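Local coordinates for protein cytosolic phospholipase A2 delta (Homo sapiens, PDB 5IZ5) that hydrolyses the sn-2 ester bond of glycerophospholipids in a calcium-dependent manner, with a preference for linoleic acid at that position, at residues B[484-489]-B[498-503]. The protein carries 3 engineered substitutions. Residues are numbered along the deposited sequence; the frame is centred on the assembly and turned at random.
Sequences WVEFSP and GAFVPP
E486 and F500 meet through their side chains: one carboxylate oxygen of E486, OE2, lies 3.9 Å from CE1 of F500. The approach is oblique, with the carboxylate and ring planes 44° apart, so the groups are not stacked. E486 gets there through an extended chain whose CG is anti to the backbone N (chi1 165°). CG of F500 lies anti to its carbonyl carbon (chi1 -71°), which swings the ring across to the glutamate. R665 bridges the two side chains, with a salt bridge to OE2 of E486 and a cation-pi contact with F500, and probably helps hold them together, while OE1 of E486 is held by R668 and by the hydroxyl of S662. The buried carboxylate is thus gripped at both oxygens, which probably keeps it ionised.

Farther along, CB of P503 points toward segment 484-489, and its ring carbons pack against the carbonyl oxygens of S488 and P489. Its CG is 3.2 Å from O of P489 and 3.8 Å from O of S488; CD also reaches O of P489, at 3.5 Å. These are carbon-to-oxygen contacts, and no hydrogen bond joins the segments; O of P489 accepts one from R453 instead. Replacing P503 with a glycine would remove the ring and would probably leave a gap beside the two carbonyl oxygens, with the backbone there freer to turn.

At E486 and F500 the CA atoms are 9.0 Å apart because strand 492-494 lies between the two strands, pairing antiparallel with each, so there only side chains meet. A G1 beta bulge at G498 and A499, opposite F494, marks the entry to strand 499-501. This order, 482-487, 492-494, 499-501, is that of an antiparallel beta-meander, here part of the mixed sheet of the patatin-like phospholipase catalytic domain.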
# COMPACT_ATOMS: atom_id res chain seq x y z
N TRP B 484 6.02 -2.11 -0.64
CA TRP B 484 5.82 -1.49 0.66
C TRP B 484 5.03 -0.19 0.51
O TRP B 484 5.37 0.66 -0.31
CB TRP B 484 7.16 -1.22 1.36
CG TRP B 484 7.88 -2.49 1.72
CD1 TRP B 484 8.86 -3.11 1.01
CD2 TRP B 484 7.65 -3.31 2.87
NE1 TRP B 484 9.26 -4.26 1.65
CE2 TRP B 484 8.53 -4.41 2.80
CE3 TRP B 484 6.78 -3.23 3.96
CZ2 TRP B 484 8.57 -5.42 3.77
CZ3 TRP B 484 6.82 -4.22 4.94
CH2 TRP B 484 7.71 -5.30 4.84
N VAL B 485 3.95 -0.09 1.28
CA VAL B 485 3.15 1.12 1.38
C VAL B 485 3.26 1.65 2.81
O VAL B 485 2.83 1.03 3.78
CB VAL B 485 1.67 0.88 1.01
CG1 VAL B 485 0.88 2.17 1.18
CG2 VAL B 485 1.55 0.37 -0.42
N GLU B 486 3.84 2.84 2.91
CA GLU B 486 4.09 3.49 4.19
C GLU B 486 2.98 4.47 4.52
O GLU B 486 2.54 5.22 3.64
CB GLU B 486 5.43 4.20 4.09
CG GLU B 486 5.72 5.21 5.17
CD GLU B 486 7.07 5.86 4.93
OE1 GLU B 486 8.09 5.21 5.25
OE2 GLU B 486 7.10 7.01 4.42
N PHE B 487 2.54 4.48 5.79
CA PHE B 487 1.55 5.44 6.28
C PHE B 487 2.16 6.32 7.37
O PHE B 487 2.79 5.82 8.31
CB PHE B 487 0.35 4.73 6.92
CG PHE B 487 -0.47 3.91 5.95
CD1 PHE B 487 -1.78 4.28 5.66
CD2 PHE B 487 0.05 2.77 5.35
CE1 PHE B 487 -2.55 3.53 4.78
CE2 PHE B 487 -0.71 2.01 4.47
CZ PHE B 487 -2.01 2.39 4.18
N SER B 488 1.95 7.63 7.26
CA SER B 488 2.26 8.57 8.35
C SER B 488 1.17 9.63 8.43
O SER B 488 0.34 9.73 7.52
CB SER B 488 3.62 9.24 8.11
OG SER B 488 3.49 10.42 7.35
N PRO B 489 1.17 10.45 9.50
CA PRO B 489 0.20 11.54 9.58
C PRO B 489 0.32 12.58 8.47
O PRO B 489 -0.64 13.30 8.21
CB PRO B 489 0.50 12.18 10.94
CG PRO B 489 1.19 11.11 11.72
CD PRO B 489 2.01 10.39 10.70
N GLY B 498 7.88 6.44 -5.38
CA GLY B 498 8.05 7.81 -4.93
C GLY B 498 6.80 8.64 -5.11
O GLY B 498 6.85 9.76 -5.61
N ALA B 499 5.67 8.10 -4.67
CA ALA B 499 4.37 8.70 -4.94
C ALA B 499 3.49 8.58 -3.71
O ALA B 499 3.28 7.48 -3.20
CB ALA B 499 3.72 8.02 -6.14
N PHE B 500 2.99 9.71 -3.24
CA PHE B 500 2.33 9.79 -1.95
C PHE B 500 1.11 10.71 -1.99
O PHE B 500 1.04 11.64 -2.80
CB PHE B 500 3.34 10.31 -0.90
CG PHE B 500 4.42 9.32 -0.54
CD1 PHE B 500 4.34 8.59 0.65
CD2 PHE B 500 5.52 9.14 -1.35
CE1 PHE B 500 5.33 7.68 0.99
CE2 PHE B 500 6.52 8.22 -1.02
CZ PHE B 500 6.42 7.49 0.15
N VAL B 501 0.17 10.47 -1.09
CA VAL B 501 -0.94 11.38 -0.88
C VAL B 501 -1.10 11.63 0.61
O VAL B 501 -0.67 10.82 1.43
CB VAL B 501 -2.27 10.83 -1.43
CG1 VAL B 501 -2.21 10.71 -2.95
CG2 VAL B 501 -2.61 9.49 -0.79
N PRO B 502 -1.73 12.76 0.97
CA PRO B 502 -2.05 12.96 2.38
C PRO B 502 -2.99 11.87 2.87
O PRO B 502 -3.82 11.38 2.11
CB PRO B 502 -2.75 14.32 2.41
CG PRO B 502 -2.43 14.99 1.12
CD PRO B 502 -2.14 13.91 0.13
N PRO B 503 -2.87 11.48 4.15
CA PRO B 503 -3.67 10.37 4.64
C PRO B 503 -5.17 10.60 4.49
O PRO B 503 -5.90 9.63 4.28
CB PRO B 503 -3.29 10.29 6.12
CG PRO B 503 -2.73 11.64 6.45
CD PRO B 503 -2.03 12.06 5.21